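Local coordinates for NADPH-dependent nitro/flavin reductase (Bacillus subtilis, PDB 3N2S) that uses reduced nicotinamide cofactors to reduce flavin mononucleotide, nitroaromatic compounds, quinones and azo dyes, and also acts as an NADH oxidase, at the interface of chains A and B. Numbering follows the deposited sequence. Chains: chain A/B, NADPH-dependent nitro/flavin reductase.

The interface of chains A and B. Residues chain A 115-116, 119, 123, 134; chain B 37, 115-116, 119-120, 123.
A:Gln119 meets B:Leu116 with its CG anti to the backbone N (chi1 -169°) and its chain bent at chi2, while B:Leu116, its CG anti to the carbonyl carbon, carries CD2 toward chain A. The two side chains pass at about a right angle, methyl CD2 of B:Leu116 lying 3.8 Å from CB of A:Gln119. The bend turns the carboxamide of A:Gln119 toward A:Tyr134 of its own chain, and NE2 donates a hydrogen bond of 2.7 Å to the phenol OH, short but bent (125° at H), with the oxygen tilted out of the amide plane. That phenol meets the same leucine tip to tip: CD1 covers one ring face near the rim, 3.8 Å from CZ, and CD2 lies beside OH. A polar pair tied within one subunit thus presents a shaped surface to an apolar side chain of the other. On the far side, the amides of A:Gln119 and B:Asn120 stand 88° apart, and although OE1 and ND2 are 3.0 Å from each other, the amide hydrogens are not aimed at OE1 and the pair is not hydrogen-bonded. An alanine in place of A:Gln119 would probably leave the A:Tyr134 hydroxyl without this donor and open a gap where CG lay 3.5 Å from B:Leu116 O and the amide lay beside B:Asn120. Near the two-fold axis, A:Ala115 and B:Ala115 touch through their CB methyls at 3.5 Å, small side chains that let the backbones come close; farther along, A:Ile123 CD1 lies 3.8 Å from CG1 of B:Ile123, the side chains running antiparallel. The patch is formed chiefly by helix 104-127 of each subunit, packed against its symmetry mate at the heart of the homodimer; A:Tyr134, from strand 131-135, and B:Leu116 both line FMN pockets, so the contact adjoins the flavin site.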
loop_
_atom_site.group_PDB
_atom_site.type_symbol
_atom_site.label_atom_id
_atom_site.label_comp_id
_atom_site.label_asym_id
_atom_site.label_seq_id
_atom_site.Cartn_x
_atom_site.Cartn_y
_atom_site.Cartn_z
ATOM N N ALA A 115 -1.200 -3.620 0.105
ATOM C CA ALA A 115 -1.473 -2.423 -0.717
ATOM C C ALA A 115 -0.557 -2.364 -1.955
ATOM O O ALA A 115 -1.048 -2.063 -3.045
ATOM C CB ALA A 115 -1.324 -1.157 0.117
ATOM N N LEU A 116 0.748 -2.692 -1.809
ATOM C CA LEU A 116 1.649 -2.682 -2.986
ATOM C C LEU A 116 1.178 -3.708 -4.011
ATOM O O LEU A 116 1.155 -3.408 -5.207
ATOM C CB LEU A 116 3.122 -2.965 -2.605
ATOM C CG LEU A 116 3.789 -2.089 -1.543
ATOM C CD1 LEU A 116 5.249 -2.502 -1.338
ATOM C CD2 LEU A 116 3.686 -0.619 -1.844
ATOM N N GLN A 119 -2.013 -2.347 -5.811
ATOM C CA GLN A 119 -1.720 -1.305 -6.793
ATOM C C GLN A 119 -1.062 -1.853 -8.062
ATOM O O GLN A 119 -1.349 -1.349 -9.148
ATOM C CB GLN A 119 -1.006 -0.091 -6.182
ATOM C CG GLN A 119 -0.940 1.119 -7.135
ATOM C CD GLN A 119 -2.245 1.609 -7.753
ATOM O OE1 GLN A 119 -2.262 2.124 -8.883
ATOM N NE2 GLN A 119 -3.370 1.458 -7.082
ATOM N N ILE A 123 -2.724 -1.332 -11.792
ATOM C CA ILE A 123 -1.981 -0.857 -12.984
ATOM C C ILE A 123 -2.039 -1.912 -14.099
ATOM O O ILE A 123 -2.255 -1.564 -15.270
ATOM C CB ILE A 123 -0.540 -0.443 -12.639
ATOM C CG1 ILE A 123 -0.504 0.721 -11.617
ATOM C CG2 ILE A 123 0.264 -0.063 -13.895
ATOM C CD1 ILE A 123 0.829 0.594 -10.758
ATOM N N TYR A 134 -11.314 0.542 -5.928
ATOM C CA TYR A 134 -11.010 0.001 -4.594
ATOM C C TYR A 134 -12.271 0.128 -3.761
ATOM O O TYR A 134 -13.035 1.066 -3.963
ATOM C CB TYR A 134 -9.911 0.816 -3.924
ATOM C CG TYR A 134 -8.515 0.466 -4.366
ATOM C CD1 TYR A 134 -7.701 -0.350 -3.586
ATOM C CD2 TYR A 134 -7.988 0.975 -5.554
ATOM C CE1 TYR A 134 -6.408 -0.671 -3.983
ATOM C CE2 TYR A 134 -6.688 0.680 -5.951
ATOM C CZ TYR A 134 -5.906 -0.155 -5.167
ATOM O OH TYR A 134 -4.626 -0.426 -5.531
ATOM N N ALA B 37 -2.463 7.582 -7.989
ATOM C CA ALA B 37 -3.066 6.378 -7.406
ATOM C C ALA B 37 -4.431 6.714 -6.792
ATOM O O ALA B 37 -4.671 7.860 -6.361
ATOM C CB ALA B 37 -2.141 5.808 -6.312
ATOM N N ALA B 115 1.153 3.713 0.533
ATOM C CA ALA B 115 1.663 2.524 -0.164
ATOM C C ALA B 115 1.204 2.490 -1.644
ATOM O O ALA B 115 2.016 2.196 -2.512
ATOM C CB ALA B 115 1.223 1.257 0.560
ATOM N N LEU B 116 -0.070 2.806 -1.930
ATOM C CA LEU B 116 -0.540 2.816 -3.336
ATOM C C LEU B 116 0.238 3.868 -4.149
ATOM O O LEU B 116 0.645 3.603 -5.282
ATOM C CB LEU B 116 -2.052 3.094 -3.448
ATOM C CG LEU B 116 -3.028 2.198 -2.700
ATOM C CD1 LEU B 116 -4.473 2.611 -3.002
ATOM C CD2 LEU B 116 -2.815 0.717 -2.997
ATOM N N GLN B 119 3.837 2.512 -4.828
ATOM C CA GLN B 119 3.897 1.481 -5.863
ATOM C C GLN B 119 3.691 2.054 -7.271
ATOM O O GLN B 119 4.330 1.572 -8.216
ATOM C CB GLN B 119 2.999 0.280 -5.553
ATOM C CG GLN B 119 3.245 -0.923 -6.485
ATOM C CD GLN B 119 4.684 -1.412 -6.638
ATOM O OE1 GLN B 119 5.075 -1.930 -7.707
ATOM N NE2 GLN B 119 5.503 -1.273 -5.621
ATOM N N ASN B 120 2.899 3.125 -7.386
ATOM C CA ASN B 120 2.752 3.837 -8.671
ATOM C C ASN B 120 4.105 4.472 -9.039
ATOM O O ASN B 120 4.541 4.384 -10.195
ATOM C CB ASN B 120 1.690 4.924 -8.555
ATOM C CG ASN B 120 0.405 4.592 -9.258
ATOM O OD1 ASN B 120 -0.500 5.413 -9.376
ATOM N ND2 ASN B 120 0.293 3.396 -9.740
ATOM N N ILE B 123 6.525 1.595 -10.218
ATOM C CA ILE B 123 6.222 1.155 -11.596
ATOM C C ILE B 123 6.639 2.210 -12.608
ATOM O O ILE B 123 7.230 1.863 -13.644
ATOM C CB ILE B 123 4.747 0.710 -11.754
ATOM C CG1 ILE B 123 4.453 -0.510 -10.840
ATOM C CG2 ILE B 123 4.406 0.363 -13.219
ATOM C CD1 ILE B 123 5.509 -1.807 -11.090
#